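PDB 3HL1: ferritin like protein from Caulobacter vibrioides, which is of unknown function but belongs to the ferritin-like family and probably binds metal. Local coordinates for residues I121-E125 and W126-R130; G191-Q194 and A195-L198; R241-P244 and N245-V249. All blocks are in the same frame, centred on the assembly; numbering follows the deposited sequence.

Interaction 1 of 3, residues I121-E125 and W126-R130; sequences IEYPE and WRTQR
Two overlapping beta turns fold Pro124 and Glu125 back on Arg127 and Thr128, a local contact in the loop that joins helix 112-121 to helix 144-157 of this ferritin-like fold; backbone bonds close the turns, and Pro124 and Tyr123 pack on the arginine. Each turn is closed by a bond to the third residue on, Arg127 N to Pro124 O at 3.1 Å and Thr128 N to Glu125 O. The threonine hydroxyl turns back as well, because OG1 lies between its own backbone N and carbonyl carbon (chi1 65°); it gives Glu125 O a second, short bond of 2.5 Å in the carbonyl plane, while the Thr128 amide comes from above that plane. On the proline side, Pro124 and Arg127 run side by side, Pro124 CD 3.5 Å from Arg127 CD, and Pro124 CB rests near Trp126 CD1 at 3.6 Å. Arg127 CG in turn lies over the centre of one face of the Trp126 ring. Tyr123 stands across the arginine at about a right angle, its OH 3.4 Å from Arg127 CB. The backbone N of Glu125 donates to the carboxylate of Glu207, in helix 188-207. One water, in the plane of the tyrosine ring, ties Tyr123 OH to Arg127 O, donating to that carbonyl at 2.5 Å.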
loop_
_atom_site.group_PDB
_atom_site.type_symbol
_atom_site.label_atom_id
_atom_site.label_comp_id
_atom_site.label_asym_id
_atom_site.label_seq_id
_atom_site.Cartn_x
_atom_site.Cartn_y
_atom_site.Cartn_z
ATOM N N ILE A 121 -1.296 -7.271 -7.554
ATOM C CA ILE A 121 -0.600 -6.660 -6.397
ATOM C C ILE A 121 -0.662 -7.584 -5.196
ATOM O O ILE A 121 0.316 -7.721 -4.485
ATOM C CB ILE A 121 -1.208 -5.305 -6.031
ATOM C CG1 ILE A 121 -0.824 -4.244 -7.046
ATOM C CG2 ILE A 121 -0.747 -4.827 -4.655
ATOM C CD1 ILE A 121 -1.878 -3.102 -7.073
ATOM N N GLU A 122 -1.830 -8.165 -4.955
ATOM C CA GLU A 122 -2.052 -9.016 -3.815
ATOM C C GLU A 122 -1.825 -10.506 -4.092
ATOM O O GLU A 122 -2.198 -11.352 -3.282
ATOM C CB GLU A 122 -3.493 -8.820 -3.296
ATOM C CG GLU A 122 -3.905 -7.354 -2.985
ATOM C CD GLU A 122 -3.369 -6.817 -1.650
ATOM O OE1 GLU A 122 -2.557 -7.506 -0.948
ATOM O OE2 GLU A 122 -3.766 -5.681 -1.291
ATOM N N TYR A 123 -1.218 -10.818 -5.223
ATOM C CA TYR A 123 -0.980 -12.196 -5.637
ATOM C C TYR A 123 -0.217 -12.957 -4.546
ATOM O O TYR A 123 0.852 -12.484 -4.104
ATOM C CB TYR A 123 -0.157 -12.222 -6.916
ATOM C CG TYR A 123 -0.105 -13.564 -7.596
ATOM C CD1 TYR A 123 -1.270 -14.174 -8.079
ATOM C CD2 TYR A 123 1.113 -14.198 -7.816
ATOM C CE1 TYR A 123 -1.207 -15.369 -8.719
ATOM C CE2 TYR A 123 1.169 -15.404 -8.471
ATOM C CZ TYR A 123 -0.012 -15.976 -8.905
ATOM O OH TYR A 123 0.016 -17.150 -9.595
ATOM N N PRO A 124 -0.752 -14.120 -4.103
ATOM C CA PRO A 124 -0.162 -14.839 -2.967
ATOM C C PRO A 124 1.190 -15.476 -3.268
ATOM O O PRO A 124 1.417 -16.040 -4.323
ATOM C CB PRO A 124 -1.207 -15.941 -2.663
ATOM C CG PRO A 124 -2.452 -15.475 -3.299
ATOM C CD PRO A 124 -1.989 -14.795 -4.545
ATOM N N GLU A 125 2.091 -15.382 -2.323
ATOM C CA GLU A 125 3.440 -15.911 -2.512
ATOM C C GLU A 125 3.437 -17.390 -2.875
ATOM O O GLU A 125 4.289 -17.842 -3.656
ATOM C CB GLU A 125 4.203 -15.749 -1.216
ATOM C CG GLU A 125 5.669 -16.010 -1.352
ATOM C CD GLU A 125 6.449 -15.911 -0.038
ATOM O OE1 GLU A 125 5.855 -15.642 1.054
ATOM O OE2 GLU A 125 7.686 -16.123 -0.142
ATOM N N TRP A 126 2.544 -18.163 -2.268
ATOM C CA TRP A 126 2.538 -19.615 -2.534
ATOM C C TRP A 126 2.255 -19.987 -4.002
ATOM O O TRP A 126 2.705 -21.030 -4.490
ATOM C CB TRP A 126 1.606 -20.370 -1.590
ATOM C CG TRP A 126 0.169 -20.143 -1.803
ATOM C CD1 TRP A 126 -0.615 -19.206 -1.185
ATOM C CD2 TRP A 126 -0.705 -20.898 -2.653
ATOM N NE1 TRP A 126 -1.917 -19.327 -1.604
ATOM C CE2 TRP A 126 -2.001 -20.353 -2.508
ATOM C CE3 TRP A 126 -0.521 -21.985 -3.526
ATOM C CZ2 TRP A 126 -3.110 -20.853 -3.207
ATOM C CZ3 TRP A 126 -1.635 -22.489 -4.229
ATOM C CH2 TRP A 126 -2.909 -21.921 -4.060
ATOM N N ARG A 127 1.517 -19.148 -4.708
ATOM C CA ARG A 127 1.254 -19.379 -6.137
ATOM C C ARG A 127 2.444 -19.058 -7.052
ATOM O O ARG A 127 2.496 -19.508 -8.181
ATOM C CB ARG A 127 0.022 -18.578 -6.525
ATOM C CG ARG A 127 -1.172 -19.069 -5.751
ATOM C CD ARG A 127 -2.258 -18.117 -5.760
ATOM N NE ARG A 127 -3.106 -18.252 -6.924
ATOM C CZ ARG A 127 -4.315 -18.796 -6.935
ATOM N NH1 ARG A 127 -4.986 -18.806 -8.079
ATOM N NH2 ARG A 127 -4.859 -19.310 -5.830
ATOM N N THR A 128 3.413 -18.280 -6.560
ATOM C CA THR A 128 4.573 -17.867 -7.376
ATOM C C THR A 128 5.522 -19.037 -7.709
ATOM O O THR A 128 6.299 -18.984 -8.665
ATOM C CB THR A 128 5.365 -16.741 -6.679
ATOM O OG1 THR A 128 5.951 -17.208 -5.441
ATOM C CG2 THR A 128 4.453 -15.551 -6.431
ATOM N N GLN A 129 5.450 -20.086 -6.903
ATOM C CA GLN A 129 6.337 -21.239 -7.034
ATOM C C GLN A 129 7.800 -20.811 -7.072
ATOM O O GLN A 129 8.537 -21.175 -7.975
ATOM C CB GLN A 129 6.009 -22.051 -8.272
ATOM C CG GLN A 129 4.601 -22.557 -8.321
ATOM C CD GLN A 129 4.468 -23.674 -9.319
ATOM O OE1 GLN A 129 4.988 -24.769 -9.093
ATOM N NE2 GLN A 129 3.786 -23.410 -10.438
ATOM N N ARG A 130 8.205 -19.964 -6.137
ATOM C CA ARG A 130 9.616 -19.662 -6.039
ATOM C C ARG A 130 10.110 -19.665 -4.627
ATOM O O ARG A 130 9.370 -19.402 -3.690
ATOM C CB ARG A 130 9.999 -18.372 -6.770
ATOM C CG ARG A 130 9.385 -17.098 -6.314
ATOM C CD ARG A 130 9.885 -15.961 -7.186
ATOM N NE ARG A 130 10.970 -15.159 -6.602
ATOM C CZ ARG A 130 12.209 -15.017 -7.082
ATOM N NH1 ARG A 130 12.634 -15.655 -8.168
ATOM N NH2 ARG A 130 13.047 -14.221 -6.451
HETATM O O HOH W 1 2.553 -17.842 -10.099
#

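Interaction 2 of 3, residues G191-Q194 and A195-L198; sequences GFLQ and ALTL
Phe192 and Leu196, one helical turn apart, form the tight side of this contact within helix 188-207. The ring of Phe192 meets the leucine's branched end: CZ comes to 3.4 Å from Leu196 CD1, and CE1 to 3.6 Å from Leu196 CG, so that the ring is wedged against the fork and both methyls rather than against a single one. Phe192 gets there because CG stands opposite its backbone N (chi1 160°), which carries the ring outward and round to the side where Leu196 projects one turn later. The small Ala195 stays close to the backbone instead, with CB 3.4 Å from Gly191 O.

The other side is looser and more exposed. The side chains of Leu193 and Leu196 approach loosely, Leu193 CD2 lying 4.2 Å from Leu196 CD1, and Thr197 stands beyond them at the surface. Thr197 OG1 adds a second bond to Leu193 O beside the helical one from Thr197 N, both at 3.2 Å and from opposite faces of the carbonyl plane. Regular alpha-helical bonds run beneath all of this, such as Ala195 N to Gly191 O at 2.9 Å. Gln194 points elsewhere, its OE1 accepting from the backbone N of Thr185 and Glu186, which ties the helix to the segment leading into it. Helix 144-157 lies alongside the packed flank, where Met155 touches both Phe192 and Ala195 and Arg152 touches Leu196.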
loop_
_atom_site.group_PDB
_atom_site.type_symbol
_atom_site.label_atom_id
_atom_site.label_comp_id
_atom_site.label_asym_id
_atom_site.label_seq_id
_atom_site.Cartn_x
_atom_site.Cartn_y
_atom_site.Cartn_z
ATOM N N GLY A 191 11.236 -7.224 21.416
ATOM C CA GLY A 191 10.677 -6.277 20.444
ATOM C C GLY A 191 10.716 -6.839 19.049
ATOM O O GLY A 191 9.849 -6.573 18.222
ATOM N N PHE A 192 11.744 -7.629 18.761
ATOM C CA PHE A 192 11.799 -8.314 17.485
ATOM C C PHE A 192 10.590 -9.253 17.331
ATOM O O PHE A 192 9.958 -9.291 16.281
ATOM C CB PHE A 192 13.102 -9.095 17.295
ATOM C CG PHE A 192 12.997 -10.173 16.255
ATOM C CD1 PHE A 192 12.819 -9.862 14.916
ATOM C CD2 PHE A 192 13.033 -11.502 16.612
ATOM C CE1 PHE A 192 12.712 -10.855 13.962
ATOM C CE2 PHE A 192 12.906 -12.493 15.661
ATOM C CZ PHE A 192 12.771 -12.175 14.345
ATOM N N LEU A 193 10.275 -10.020 18.384
ATOM C CA LEU A 193 9.089 -10.893 18.356
ATOM C C LEU A 193 7.757 -10.103 18.155
ATOM O O LEU A 193 6.873 -10.555 17.408
ATOM C CB LEU A 193 9.043 -11.788 19.603
ATOM C CG LEU A 193 10.186 -12.810 19.700
ATOM C CD1 LEU A 193 10.231 -13.575 21.010
ATOM C CD2 LEU A 193 10.092 -13.737 18.475
ATOM N N GLN A 194 7.627 -8.940 18.781
ATOM C CA GLN A 194 6.475 -8.054 18.534
ATOM C C GLN A 194 6.432 -7.587 17.085
ATOM O O GLN A 194 5.372 -7.546 16.460
ATOM C CB GLN A 194 6.529 -6.824 19.418
ATOM C CG GLN A 194 6.444 -7.116 20.884
ATOM C CD GLN A 194 6.503 -5.897 21.719
ATOM O OE1 GLN A 194 7.352 -5.048 21.511
ATOM N NE2 GLN A 194 5.603 -5.788 22.690
ATOM N N ALA A 195 7.594 -7.191 16.560
ATOM C CA ALA A 195 7.727 -6.726 15.154
ATOM C C ALA A 195 7.269 -7.808 14.196
ATOM O O ALA A 195 6.611 -7.530 13.203
ATOM C CB ALA A 195 9.197 -6.317 14.854
ATOM N N LEU A 196 7.622 -9.054 14.487
ATOM C CA LEU A 196 7.215 -10.195 13.657
ATOM C C LEU A 196 5.700 -10.349 13.627
ATOM O O LEU A 196 5.115 -10.693 12.606
ATOM C CB LEU A 196 7.820 -11.517 14.160
ATOM C CG LEU A 196 9.236 -11.915 13.749
ATOM C CD1 LEU A 196 9.530 -13.337 14.319
ATOM C CD2 LEU A 196 9.463 -11.862 12.231
ATOM N N THR A 197 5.061 -10.096 14.757
ATOM C CA THR A 197 3.614 -10.167 14.801
ATOM C C THR A 197 3.031 -9.135 13.865
ATOM O O THR A 197 2.103 -9.425 13.138
ATOM C CB THR A 197 3.140 -9.960 16.241
ATOM O OG1 THR A 197 3.743 -10.977 17.063
ATOM C CG2 THR A 197 1.612 -9.962 16.347
ATOM N N LEU A 198 3.574 -7.916 13.896
ATOM C CA LEU A 198 3.107 -6.852 12.992
ATOM C C LEU A 198 3.282 -7.251 11.535
ATOM O O LEU A 198 2.369 -7.014 10.726
ATOM C CB LEU A 198 3.764 -5.508 13.292
ATOM C CG LEU A 198 3.699 -4.956 14.715
ATOM C CD1 LEU A 198 4.228 -3.543 14.736
ATOM C CD2 LEU A 198 2.347 -5.077 15.264
#

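Interaction 3 of 3, residues R241-P244 and N245-V249; sequences RRMP and NWPGV
Trp246 NE1 donates to Met243 O at 3.1 Å, a weak bond (129° at the hydrogen) that spans the turn just after helix 233-242. Two torsions place the indole for it: chi1 of -69° sets CG opposite the carbonyl carbon and beside the backbone N, and chi2 of 24° turns the NE1 side of the ring to Met243 O. The edge of the indole then faces the end of the helix, where Arg241 O sits near the ring plane, 3.8 Å from Trp246 CZ2. Met243, present as selenomethionine, meets the same indole twice, since its carbonyl takes the NE1 bond while its side chain reaches the ring face through CE. That methyl is pressed to 3.2 Å from Trp246 CD1, a tight approach, and lies more loosely, 4.3 Å, from Pro247 CD.

The side chains of Arg241 and Arg242 turn from the indole to Asp238, each in a salt bridge with one of its oxygens. Val115 of helix 112-121 adjoins the indole, and Pro43 of helix 42-67 adjoins Met243. With SE of Met243 5.4 Å from the centroid of the Trp246 five-membered ring and set obliquely to it, this is a Met-aromatic contact at a helix-to-loop junction.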
loop_
_atom_site.group_PDB
_atom_site.type_symbol
_atom_site.label_atom_id
_atom_site.label_comp_id
_atom_site.label_asym_id
_atom_site.label_seq_id
_atom_site.Cartn_x
_atom_site.Cartn_y
_atom_site.Cartn_z
ATOM N N ARG A 241 -13.338 -9.512 -9.594
ATOM C CA ARG A 241 -12.936 -9.822 -10.975
ATOM C C ARG A 241 -13.910 -10.781 -11.664
ATOM O O ARG A 241 -14.146 -10.665 -12.872
ATOM C CB ARG A 241 -11.531 -10.423 -11.008
ATOM C CG ARG A 241 -10.917 -10.566 -12.398
ATOM C CD ARG A 241 -9.537 -11.224 -12.256
ATOM N NE ARG A 241 -9.635 -12.591 -11.700
ATOM C CZ ARG A 241 -9.692 -13.733 -12.414
ATOM N NH1 ARG A 241 -9.636 -13.726 -13.747
ATOM N NH2 ARG A 241 -9.784 -14.913 -11.798
ATOM N N ARG A 242 -14.464 -11.700 -10.870
ATOM C CA ARG A 242 -15.382 -12.752 -11.331
ATOM C C ARG A 242 -16.862 -12.395 -11.372
ATOM O O ARG A 242 -17.629 -13.163 -11.915
ATOM C CB ARG A 242 -15.230 -13.992 -10.456
ATOM C CG ARG A 242 -13.865 -14.635 -10.522
ATOM C CD ARG A 242 -13.733 -15.694 -9.426
ATOM N NE ARG A 242 -12.408 -16.310 -9.406
ATOM C CZ ARG A 242 -11.981 -17.232 -10.272
ATOM N NH1 ARG A 242 -12.773 -17.696 -11.238
ATOM N NH2 ARG A 242 -10.745 -17.714 -10.157
HETATM N N MSE A 243 -17.268 -11.248 -10.841
HETATM C CA MSE A 243 -18.687 -10.886 -10.819
HETATM C C MSE A 243 -19.296 -10.705 -12.197
HETATM O O MSE A 243 -18.642 -10.168 -13.093
HETATM C CB MSE A 243 -18.902 -9.577 -10.095
HETATM C CG MSE A 243 -18.598 -9.636 -8.636
HETATM SE SE MSE A 243 -18.783 -7.839 -7.838
HETATM C CE MSE A 243 -18.452 -6.724 -9.352
ATOM N N PRO A 244 -20.572 -11.126 -12.361
ATOM C CA PRO A 244 -21.278 -10.858 -13.625
ATOM C C PRO A 244 -21.656 -9.379 -13.844
ATOM O O PRO A 244 -21.615 -8.895 -14.981
ATOM C CB PRO A 244 -22.544 -11.730 -13.533
ATOM C CG PRO A 244 -22.579 -12.301 -12.165
ATOM C CD PRO A 244 -21.388 -11.905 -11.402
ATOM N N ASN A 245 -22.022 -8.669 -12.784
ATOM C CA ASN A 245 -22.577 -7.316 -12.963
ATOM C C ASN A 245 -21.851 -6.237 -12.169
ATOM O O ASN A 245 -22.096 -6.053 -10.967
ATOM C CB ASN A 245 -24.060 -7.307 -12.599
ATOM C CG ASN A 245 -24.857 -8.296 -13.423
ATOM O OD1 ASN A 245 -25.087 -8.088 -14.624
ATOM N ND2 ASN A 245 -25.254 -9.406 -12.785
ATOM N N TRP A 246 -20.973 -5.511 -12.845
ATOM C CA TRP A 246 -20.166 -4.484 -12.160
ATOM C C TRP A 246 -20.972 -3.224 -12.036
ATOM O O TRP A 246 -21.758 -2.927 -12.922
ATOM C CB TRP A 246 -18.881 -4.216 -12.903
ATOM C CG TRP A 246 -17.942 -5.371 -12.824
ATOM C CD1 TRP A 246 -18.255 -6.703 -12.593
ATOM C CD2 TRP A 246 -16.543 -5.331 -13.050
ATOM N NE1 TRP A 246 -17.116 -7.469 -12.636
ATOM C CE2 TRP A 246 -16.053 -6.650 -12.914
ATOM C CE3 TRP A 246 -15.651 -4.312 -13.369
ATOM C CZ2 TRP A 246 -14.710 -6.961 -13.077
ATOM C CZ3 TRP A 246 -14.328 -4.623 -13.509
ATOM C CH2 TRP A 246 -13.867 -5.941 -13.380
ATOM N N PRO A 247 -20.794 -2.485 -10.929
ATOM C CA PRO A 247 -21.579 -1.272 -10.744
ATOM C C PRO A 247 -21.145 -0.182 -11.725
ATOM O O PRO A 247 -20.015 -0.216 -12.245
ATOM C CB PRO A 247 -21.256 -0.861 -9.296
ATOM C CG PRO A 247 -19.890 -1.425 -9.034
ATOM C CD PRO A 247 -19.872 -2.730 -9.802
ATOM N N GLY A 248 -22.013 0.805 -11.923
ATOM C CA GLY A 248 -21.698 1.954 -12.780
ATOM C C GLY A 248 -20.546 2.764 -12.194
ATOM O O GLY A 248 -20.429 2.868 -10.966
ATOM N N VAL A 249 -19.691 3.265 -13.073
ATOM C CA VAL A 249 -18.547 4.066 -12.677
ATOM C C VAL A 249 -18.570 5.429 -13.372
ATOM O O VAL A 249 -19.134 5.592 -14.473
ATOM C CB VAL A 249 -17.212 3.362 -12.978
ATOM C CG1 VAL A 249 -17.192 1.961 -12.282
ATOM C CG2 VAL A 249 -16.984 3.256 -14.477
#

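In the fold
The three contacts follow one another along the chain and none touches another. Interactions 1 and 3 come closest, with about 6 Å between nearest atoms although their centres lie 25 Å apart; helix 112-121 connects them, leading into interaction 1 and packing against Arg241 and Trp246 of interaction 3. Interaction 2 lies 23 Å from interaction 1 and 39 Å from interaction 3, centre to centre, the latter across the middle of the molecule. Between the helix end and the turns of interaction 1, Glu122 bonds His233, Tyr29 and an unidentified ligand, probably from the crystallisation liquor. A carboxylate beside a histidine is the kind of pair that binds metal in ferritin-like proteins, though a metal role here is only an inference.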